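Local coordinates for protein salivary nitrophorin (Cimex lectularius, PDB 2IMQ) that uses a bound heme to carry nitric oxide and releases it into the victim during feeding, which widens the blood vessels, at residues P162-V176 against P239-K253. Sequence-based numbering, arbitrary orientation.
Sequences PSDFLFWIGDLNVRV and PSWTDRALYKSGTGK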
ATOM      1  N   PRO A 162       1.541  15.614  14.196  1.00 27.19           N
ATOM      2  CA  PRO A 162       1.367  14.388  13.419  1.00 25.36           C
ATOM      3  C   PRO A 162      -0.092  14.176  13.040  1.00 25.22           C
ATOM      4  O   PRO A 162      -1.018  14.648  13.723  1.00 25.73           O
ATOM      5  CB  PRO A 162       1.898  13.323  14.337  1.00 25.64           C
ATOM      6  CG  PRO A 162       1.640  13.810  15.709  1.00 27.19           C
ATOM      7  CD  PRO A 162       1.864  15.314  15.600  1.00 28.10           C
ATOM      8  N   SER A 163      -0.318  13.460  11.942  1.00 23.16           N
ATOM      9  CA  SER A 163      -1.663  13.229  11.422  1.00 22.26           C
ATOM     10  C   SER A 163      -2.473  12.341  12.370  1.00 20.19           C
ATOM     11  O   SER A 163      -1.922  11.585  13.174  1.00 22.60           O
ATOM     12  CB  SER A 163      -1.577  12.548  10.036  1.00 22.72           C
ATOM     13  OG  SER A 163      -0.849  13.321   9.076  1.00 23.73           O
ATOM     14  N   ASP A 164      -3.801  12.398  12.269  1.00 21.08           N
ATOM     15  CA  ASP A 164      -4.668  11.566  13.096  1.00 20.95           C
ATOM     16  C   ASP A 164      -4.702  10.101  12.617  1.00 19.86           C
ATOM     17  O   ASP A 164      -4.706   9.184  13.414  1.00 19.87           O
ATOM     18  CB  ASP A 164      -6.098  12.086  13.081  1.00 22.35           C
ATOM     19  CG  ASP A 164      -6.214  13.411  13.758  1.00 24.46           C
ATOM     20  OD1 ASP A 164      -6.143  14.452  13.051  1.00 27.39           O
ATOM     21  OD2 ASP A 164      -6.262  13.478  15.004  1.00 28.41           O
ATOM     22  N   PHE A 165      -4.792   9.905  11.309  1.00 20.26           N
ATOM     23  CA  PHE A 165      -4.847   8.532  10.703  1.00 19.14           C
ATOM     24  C   PHE A 165      -3.813   8.423   9.600  1.00 19.24           C
ATOM     25  O   PHE A 165      -3.818   9.228   8.659  1.00 20.09           O
ATOM     26  CB  PHE A 165      -6.243   8.300  10.114  1.00 20.68           C
ATOM     27  CG  PHE A 165      -7.375   8.588  11.084  1.00 19.58           C
ATOM     28  CD1 PHE A 165      -8.196   9.662  10.900  1.00 22.93           C
ATOM     29  CD2 PHE A 165      -7.618   7.753  12.143  1.00 20.91           C
ATOM     30  CE1 PHE A 165      -9.254   9.890  11.804  1.00 25.29           C
ATOM     31  CE2 PHE A 165      -8.653   7.949  13.027  1.00 23.83           C
ATOM     32  CZ  PHE A 165      -9.459   9.048  12.857  1.00 23.61           C
ATOM     33  N   LEU A 166      -2.944   7.428   9.734  1.00 17.11           N
ATOM     34  CA  LEU A 166      -1.858   7.225   8.805  1.00 18.05           C
ATOM     35  C   LEU A 166      -1.830   5.824   8.293  1.00 14.65           C
ATOM     36  O   LEU A 166      -1.988   4.860   9.045  1.00 16.69           O
ATOM     37  CB  LEU A 166      -0.514   7.532   9.425  1.00 18.65           C
ATOM     38  CG  LEU A 166      -0.386   8.978   9.944  1.00 19.72           C
ATOM     39  CD1 LEU A 166      -0.606   8.937  11.348  1.00 21.60           C
ATOM     40  CD2 LEU A 166       0.932   9.560   9.538  1.00 21.04           C
ATOM     41  N   PHE A 167      -1.628   5.717   7.004  1.00 16.14           N
ATOM     42  CA  PHE A 167      -1.490   4.415   6.303  1.00 15.43           C
ATOM     43  C   PHE A 167      -0.271   4.446   5.408  1.00 15.89           C
ATOM     44  O   PHE A 167      -0.005   5.443   4.758  1.00 16.71           O
ATOM     45  CB  PHE A 167      -2.763   4.164   5.479  1.00 16.67           C
ATOM     46  CG  PHE A 167      -4.005   4.162   6.345  1.00 15.48           C
ATOM     47  CD1 PHE A 167      -4.741   5.323   6.551  1.00 16.52           C
ATOM     48  CD2 PHE A 167      -4.400   3.014   7.013  1.00 16.83           C
ATOM     49  CE1 PHE A 167      -5.844   5.300   7.405  1.00 17.13           C
ATOM     50  CE2 PHE A 167      -5.492   3.001   7.869  1.00 17.76           C
ATOM     51  CZ  PHE A 167      -6.203   4.169   8.059  1.00 18.32           C
ATOM     52  N   TRP A 168       0.452   3.346   5.360  1.00 13.82           N
ATOM     53  CA  TRP A 168       1.611   3.237   4.518  1.00 14.69           C
ATOM     54  C   TRP A 168       1.409   1.916   3.801  1.00 13.15           C
ATOM     55  O   TRP A 168       1.310   0.851   4.416  1.00 14.64           O
ATOM     56  CB  TRP A 168       2.873   3.173   5.370  1.00 14.39           C
ATOM     57  CG  TRP A 168       4.176   3.376   4.654  1.00 14.41           C
ATOM     58  CD1 TRP A 168       4.576   2.880   3.475  1.00 14.75           C
ATOM     59  CD2 TRP A 168       5.224   4.202   5.103  1.00 14.99           C
ATOM     60  NE1 TRP A 168       5.839   3.318   3.157  1.00 15.44           N
ATOM     61  CE2 TRP A 168       6.261   4.138   4.161  1.00 13.88           C
ATOM     62  CE3 TRP A 168       5.419   4.984   6.263  1.00 17.30           C
ATOM     63  CZ2 TRP A 168       7.421   4.832   4.312  1.00 16.01           C
ATOM     64  CZ3 TRP A 168       6.604   5.670   6.393  1.00 16.44           C
ATOM     65  CH2 TRP A 168       7.567   5.591   5.428  1.00 15.78           C
ATOM     66  N   ILE A 169       1.339   2.004   2.487  1.00 13.99           N
ATOM     67  CA  ILE A 169       0.946   0.872   1.621  1.00 13.93           C
ATOM     68  C   ILE A 169       1.892   0.746   0.448  1.00 14.59           C
ATOM     69  O   ILE A 169       2.265   1.739  -0.167  1.00 16.88           O
ATOM     70  CB  ILE A 169      -0.504   1.020   1.119  1.00 14.67           C
ATOM     71  CG1 ILE A 169      -0.737   2.359   0.412  1.00 16.50           C
ATOM     72  CG2 ILE A 169      -1.457   0.831   2.298  1.00 16.42           C
ATOM     73  CD1 ILE A 169      -2.161   2.414  -0.233  1.00 18.22           C
ATOM     74  N   GLY A 170       2.280  -0.486   0.160  1.00 14.65           N
ATOM     75  CA  GLY A 170       3.160  -0.759  -0.950  1.00 15.39           C
ATOM     76  C   GLY A 170       4.087  -1.885  -0.570  1.00 13.69           C
ATOM     77  O   GLY A 170       3.989  -2.497   0.500  1.00 14.43           O
ATOM     78  N   ASP A 171       4.993  -2.143  -1.488  1.00 13.66           N
ATOM     79  CA  ASP A 171       6.044  -3.116  -1.279  1.00 14.21           C
ATOM     80  C   ASP A 171       7.172  -2.394  -0.552  1.00 13.80           C
ATOM     81  O   ASP A 171       7.837  -1.506  -1.137  1.00 16.50           O
ATOM     82  CB  ASP A 171       6.505  -3.723  -2.587  1.00 14.49           C
ATOM     83  CG  ASP A 171       7.650  -4.685  -2.446  1.00 14.26           C
ATOM     84  OD1 ASP A 171       8.154  -4.849  -1.300  1.00 14.89           O
ATOM     85  OD2 ASP A 171       8.018  -5.275  -3.488  1.00 17.21           O
ATOM     86  N   LEU A 172       7.352  -2.708   0.720  1.00 13.70           N
ATOM     87  CA  LEU A 172       8.325  -2.065   1.586  1.00 13.86           C
ATOM     88  C   LEU A 172       9.776  -2.531   1.391  1.00 12.68           C
ATOM     89  O   LEU A 172      10.656  -2.068   2.076  1.00 13.73           O
ATOM     90  CB  LEU A 172       7.945  -2.265   3.031  1.00 15.11           C
ATOM     91  CG  LEU A 172       6.512  -1.869   3.457  1.00 18.95           C
ATOM     92  CD1 LEU A 172       6.283  -2.196   4.910  1.00 19.07           C
ATOM     93  CD2 LEU A 172       6.185  -0.425   3.191  1.00 22.18           C
ATOM     94  N   ASN A 173       9.957  -3.474   0.495  1.00 12.62           N
ATOM     95  CA  ASN A 173      11.235  -4.132   0.274  1.00 12.69           C
ATOM     96  C   ASN A 173      11.678  -4.923   1.466  1.00 13.08           C
ATOM     97  O   ASN A 173      12.834  -5.145   1.705  1.00 14.46           O
ATOM     98  CB  ASN A 173      12.353  -3.204  -0.253  1.00 14.41           C
ATOM     99  CG  ASN A 173      13.317  -3.964  -1.078  1.00 15.23           C
ATOM    100  OD1 ASN A 173      12.918  -4.901  -1.780  1.00 19.48           O
ATOM    101  ND2 ASN A 173      14.583  -3.582  -1.007  1.00 16.43           N
ATOM    102  N   VAL A 174      10.698  -5.362   2.236  1.00 12.45           N
ATOM    103  CA  VAL A 174      10.835  -6.284   3.371  1.00 11.88           C
ATOM    104  C   VAL A 174      10.590  -7.726   2.832  1.00 12.34           C
ATOM    105  O   VAL A 174       9.584  -7.951   2.178  1.00 12.97           O
ATOM    106  CB  VAL A 174       9.818  -5.938   4.491  1.00 12.86           C
ATOM    107  CG1 VAL A 174       9.745  -7.023   5.499  1.00 14.93           C
ATOM    108  CG2 VAL A 174      10.209  -4.627   5.135  1.00 14.56           C
ATOM    109  N   ARG A 175      11.484  -8.624   3.188  1.00 11.29           N
ATOM    110  CA  ARG A 175      11.404 -10.003   2.691  1.00 11.94           C
ATOM    111  C   ARG A 175      11.537 -10.992   3.849  1.00 11.90           C
ATOM    112  O   ARG A 175      11.739 -10.603   4.983  1.00 12.44           O
ATOM    113  CB  ARG A 175      12.455 -10.253   1.623  1.00 13.37           C
ATOM    114  CG  ARG A 175      12.361  -9.294   0.416  1.00 13.57           C
ATOM    115  CD  ARG A 175      11.133  -9.604  -0.399  1.00 14.21           C
ATOM    116  NE  ARG A 175      10.998  -8.854  -1.632  1.00 14.63           N
ATOM    117  CZ  ARG A 175      10.276  -7.747  -1.759  1.00 14.15           C
ATOM    118  NH1 ARG A 175       9.674  -7.203  -0.705  1.00 12.82           N
ATOM    119  NH2 ARG A 175      10.172  -7.171  -2.931  1.00 16.10           N
ATOM    120  N   VAL A 176      11.378 -12.263   3.514  1.00 12.74           N
ATOM    121  CA  VAL A 176      11.533 -13.320   4.479  1.00 12.25           C
ATOM    122  C   VAL A 176      12.959 -13.811   4.410  1.00 13.27           C
ATOM    123  O   VAL A 176      13.396 -14.319   3.372  1.00 14.52           O
ATOM    124  CB  VAL A 176      10.510 -14.429   4.159  1.00 13.45           C
ATOM    125  CG1 VAL A 176      10.798 -15.721   4.907  1.00 15.39           C
ATOM    126  CG2 VAL A 176       9.074 -13.988   4.489  1.00 13.92           C
ATOM    127  N   PRO A 239       9.774 -17.302  -0.762  1.00 13.80           N
ATOM    128  CA  PRO A 239       8.447 -16.729  -0.632  1.00 13.15           C
ATOM    129  C   PRO A 239       8.407 -15.672   0.457  1.00 12.62           C
ATOM    130  O   PRO A 239       8.866 -15.875   1.577  1.00 13.50           O
ATOM    131  CB  PRO A 239       7.569 -17.959  -0.254  1.00 14.40           C
ATOM    132  CG  PRO A 239       8.240 -19.120  -0.933  1.00 15.83           C
ATOM    133  CD  PRO A 239       9.732 -18.774  -0.795  1.00 13.48           C
ATOM    134  N   SER A 240       7.804 -14.530   0.119  1.00 12.44           N
ATOM    135  CA  SER A 240       7.786 -13.364   0.981  1.00 11.82           C
ATOM    136  C   SER A 240       6.487 -12.601   0.870  1.00 11.98           C
ATOM    137  O   SER A 240       5.769 -12.742  -0.125  1.00 12.81           O
ATOM    138  CB  SER A 240       8.942 -12.399   0.620  1.00 13.25           C
ATOM    139  OG  SER A 240      10.186 -12.967   0.850  1.00 13.68           O
ATOM    140  N   TRP A 241       6.262 -11.754   1.875  1.00 12.22           N
ATOM    141  CA  TRP A 241       5.176 -10.792   1.894  1.00 11.92           C
ATOM    142  C   TRP A 241       5.718  -9.468   1.394  1.00 12.60           C
ATOM    143  O   TRP A 241       6.453  -8.772   2.107  1.00 13.28           O
ATOM    144  CB  TRP A 241       4.605 -10.696   3.276  1.00 13.34           C
ATOM    145  CG  TRP A 241       3.817 -11.925   3.648  1.00 12.82           C
ATOM    146  CD1 TRP A 241       2.534 -12.206   3.332  1.00 13.52           C
ATOM    147  CD2 TRP A 241       4.276 -13.011   4.466  1.00 12.70           C
ATOM    148  NE1 TRP A 241       2.188 -13.424   3.862  1.00 14.81           N
ATOM    149  CE2 TRP A 241       3.232 -13.919   4.584  1.00 13.15           C
ATOM    150  CE3 TRP A 241       5.497 -13.317   5.073  1.00 14.70           C
ATOM    151  CZ2 TRP A 241       3.341 -15.069   5.324  1.00 15.80           C
ATOM    152  CZ3 TRP A 241       5.603 -14.479   5.810  1.00 15.38           C
ATOM    153  CH2 TRP A 241       4.518 -15.339   5.908  1.00 15.78           C
ATOM    154  N   THR A 242       5.363  -9.142   0.178  1.00 12.18           N
ATOM    155  CA  THR A 242       5.914  -7.965  -0.491  1.00 13.58           C
ATOM    156  C   THR A 242       5.053  -6.729  -0.268  1.00 13.28           C
ATOM    157  O   THR A 242       5.419  -5.826   0.496  1.00 14.31           O
ATOM    158  CB  THR A 242       6.207  -8.282  -1.919  1.00 13.69           C
ATOM    159  OG1 THR A 242       5.025  -8.742  -2.539  1.00 15.38           O
ATOM    160  CG2 THR A 242       7.221  -9.364  -2.002  1.00 14.92           C
ATOM    161  N   ASP A 243       3.849  -6.742  -0.796  1.00 13.40           N
ATOM    162  CA  ASP A 243       2.875  -5.647  -0.523  1.00 13.57           C
ATOM    163  C   ASP A 243       2.384  -5.729   0.914  1.00 13.04           C
ATOM    164  O   ASP A 243       1.948  -6.797   1.352  1.00 14.28           O
ATOM    165  CB  ASP A 243       1.708  -5.753  -1.486  1.00 14.71           C
ATOM    166  CG  ASP A 243       2.113  -5.266  -2.866  1.00 17.25           C
ATOM    167  OD1 ASP A 243       2.161  -4.000  -3.037  1.00 17.71           O
ATOM    168  OD2 ASP A 243       2.450  -6.022  -3.817  1.00 18.29           O
ATOM    169  N   ARG A 244       2.419  -4.617   1.634  1.00 12.54           N
ATOM    170  CA  ARG A 244       2.053  -4.540   3.007  1.00 12.66           C
ATOM    171  C   ARG A 244       1.201  -3.322   3.217  1.00 13.03           C
ATOM    172  O   ARG A 244       1.276  -2.344   2.485  1.00 14.18           O
ATOM    173  CB  ARG A 244       3.296  -4.442   3.943  1.00 13.12           C
ATOM    174  CG  ARG A 244       4.417  -5.401   3.604  1.00 13.70           C
ATOM    175  CD  ARG A 244       4.126  -6.875   3.848  1.00 13.86           C
ATOM    176  NE  ARG A 244       4.287  -7.259   5.225  1.00 14.60           N
ATOM    177  CZ  ARG A 244       5.401  -7.739   5.749  1.00 13.53           C
ATOM    178  NH1 ARG A 244       6.487  -7.939   4.998  1.00 13.43           N
ATOM    179  NH2 ARG A 244       5.440  -7.995   7.056  1.00 15.09           N
ATOM    180  N   ALA A 245       0.408  -3.377   4.281  1.00 12.96           N
ATOM    181  CA  ALA A 245      -0.313  -2.198   4.801  1.00 13.07           C
ATOM    182  C   ALA A 245       0.007  -2.011   6.248  1.00 14.05           C
ATOM    183  O   ALA A 245      -0.168  -2.932   7.054  1.00 15.69           O
ATOM    184  CB  ALA A 245      -1.833  -2.386   4.639  1.00 15.43           C
ATOM    185  N   LEU A 246       0.483  -0.826   6.578  1.00 13.49           N
ATOM    186  CA  LEU A 246       0.804  -0.456   7.945  1.00 13.41           C
ATOM    187  C   LEU A 246      -0.079   0.728   8.306  1.00 14.78           C
ATOM    188  O   LEU A 246      -0.449   1.558   7.475  1.00 15.38           O
ATOM    189  CB  LEU A 246       2.257  -0.004   8.077  1.00 14.65           C
ATOM    190  CG  LEU A 246       3.287  -0.967   7.611  1.00 14.65           C
ATOM    191  CD1 LEU A 246       4.670  -0.344   7.800  1.00 16.90           C
ATOM    192  CD2 LEU A 246       3.160  -2.330   8.287  1.00 16.70           C
ATOM    193  N   TYR A 247      -0.414   0.815   9.587  1.00 14.60           N
ATOM    194  CA  TYR A 247      -1.234   1.918  10.088  1.00 15.17           C
ATOM    195  C   TYR A 247      -0.742   2.443  11.403  1.00 15.54           C
ATOM    196  O   TYR A 247      -0.089   1.736  12.148  1.00 16.77           O
ATOM    197  CB  TYR A 247      -2.693   1.477  10.258  1.00 16.11           C
ATOM    198  CG  TYR A 247      -2.976   0.427  11.284  1.00 16.47           C
ATOM    199  CD1 TYR A 247      -3.388   0.771  12.597  1.00 19.31           C
ATOM    200  CD2 TYR A 247      -2.851  -0.901  11.016  1.00 17.23           C
ATOM    201  CE1 TYR A 247      -3.667  -0.210  13.565  1.00 18.76           C
ATOM    202  CE2 TYR A 247      -3.162  -1.867  11.966  1.00 17.84           C
ATOM    203  CZ  TYR A 247      -3.547  -1.536  13.228  1.00 20.73           C
ATOM    204  OH  TYR A 247      -3.827  -2.569  14.132  1.00 24.14           O
ATOM    205  N   LYS A 248      -1.102   3.696  11.666  1.00 16.80           N
ATOM    206  CA  LYS A 248      -0.727   4.352  12.911  1.00 17.60           C
ATOM    207  C   LYS A 248      -1.633   5.544  13.065  1.00 18.42           C
ATOM    208  O   LYS A 248      -2.098   6.115  12.094  1.00 17.48           O
ATOM    209  CB  LYS A 248       0.735   4.873  12.815  1.00 19.89           C
ATOM    210  CG  LYS A 248       1.440   5.293  14.071  1.00 20.89           C
ATOM    211  CD  LYS A 248       2.912   5.599  13.742  1.00 22.71           C
ATOM    212  CE  LYS A 248       3.596   6.073  14.998  1.00 26.67           C
ATOM    213  NZ  LYS A 248       4.990   6.326  14.822  1.00 29.38           N
ATOM    214  N   SER A 249      -1.735   6.010  14.307  1.00 19.08           N
ATOM    215  CA  SER A 249      -2.309   7.323  14.641  1.00 18.34           C
ATOM    216  C   SER A 249      -1.286   8.127  15.377  1.00 20.60           C
ATOM    217  O   SER A 249      -0.619   7.617  16.237  1.00 20.86           O
ATOM    218  CB  SER A 249      -3.520   7.193  15.543  1.00 18.67           C
ATOM    219  OG  SER A 249      -4.054   8.485  15.943  1.00 19.74           O
ATOM    220  N   GLY A 250      -1.208   9.398  15.022  1.00 21.37           N
ATOM    221  CA  GLY A 250      -0.382  10.336  15.739  1.00 21.21           C
ATOM    222  C   GLY A 250      -1.040  10.915  16.979  1.00 21.55           C
ATOM    223  O   GLY A 250      -0.382  11.623  17.742  1.00 22.54           O
ATOM    224  N   THR A 251      -2.313  10.628  17.198  1.00 21.89           N
ATOM    225  CA  THR A 251      -3.115  11.391  18.167  1.00 21.97           C
ATOM    226  C   THR A 251      -4.010  10.515  19.019  1.00 22.05           C
ATOM    227  O   THR A 251      -5.027  10.990  19.574  1.00 23.61           O
ATOM    228  CB  THR A 251      -3.977  12.444  17.465  1.00 22.68           C
ATOM    229  OG1 THR A 251      -4.822  11.782  16.514  1.00 24.32           O
ATOM    230  CG2 THR A 251      -3.190  13.463  16.713  1.00 25.14           C
ATOM    231  N   GLY A 252      -3.685   9.245  19.122  1.00 22.08           N
ATOM    232  CA  GLY A 252      -4.356   8.361  20.029  1.00 22.90           C
ATOM    233  C   GLY A 252      -5.712   7.886  19.508  1.00 23.11           C
ATOM    234  O   GLY A 252      -6.499   7.359  20.288  1.00 25.82           O
ATOM    235  N   LYS A 253      -5.972   8.043  18.209  1.00 23.31           N
ATOM    236  CA  LYS A 253      -7.223   7.585  17.592  1.00 24.15           C
ATOM    237  C   LYS A 253      -7.174   6.089  17.335  1.00 23.12           C
ATOM    238  O   LYS A 253      -6.107   5.500  17.085  1.00 23.14           O
ATOM    239  CB  LYS A 253      -7.471   8.286  16.295  1.00 24.35           C
ATOM    240  CG  LYS A 253      -7.507   9.782  16.300  1.00 28.17           C
ATOM    241  CD  LYS A 253      -8.575  10.302  17.217  1.00 28.70           C
ATOM    242  CE  LYS A 253      -8.792  11.752  17.012  1.00 33.31           C
ATOM    243  NZ  LYS A 253      -9.677  12.277  18.108  1.00 36.13           N
TER
HETATM  244  O   HOH W   1       3.502  -1.996  -4.343  1.00 22.63           O
HETATM  245  O   HOH W   2       7.803  -5.789   1.746  1.00 13.37           O
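Trp168 and Leu246 face each other as a hydrogen-bonded antiparallel pair, Trp168 N giving to Leu246 O and Leu246 N returning a bond of 2.9 Å to Trp168 O. Leu166 with Lys248 and Gly170 with Arg244 repeat this reciprocal ladder, and the short strand axes run at 162°, 4.7 Å apart at their closest.

Beyond the strand ends, side chains join the backbone in the polar contacts. Gly250 N still gives a backbone bond to Ser163 O. A chi1 of 177° turns Ser249 OG away from its own N, and from there it donates to Asp164 O at 2.7 Å, on a lone pair in the carbonyl plane; it also accepts from Thr251 N in an ST turn. Thr251 OG1 meets Asp164 OD2 at 2.7 Å from above the carboxylate plane. At the far end, Val176 N gives a nearly straight bond (165°) to Ser240 OG.

After the corner at Gly170, Arg175 grips Asp171 end-on in a salt bridge, NH1 to OD1 and NH2 to OD2, tying two positions of the loop together, while Asp171 OD1 also accepts from Asn173 N in an Asx turn. Thr242 CG2 sits 3.4 Å above the centre of this guanidinium, covering one face. Asn15 binds Asp171 OD2 from outside the two segments.

Among apolar contacts, Leu172 CD1 meets Leu246 CD1 tip to tip at 3.8 Å, and Leu172 lies across the Arg244 side chain at about a right angle. On the other face, Ile169 CG2 touches Ala245 CB at 4.0 Å.

In this DNase I-like beta-sandwich, strand 243-248 edges one sheet and strand 165-169 lies between it and strand 127-135. Phe165, Phe167 and Ala245 pack against strand 274-281 of the second sheet, whereas Arg244 forms salt bridges to Asp199 and Glu215.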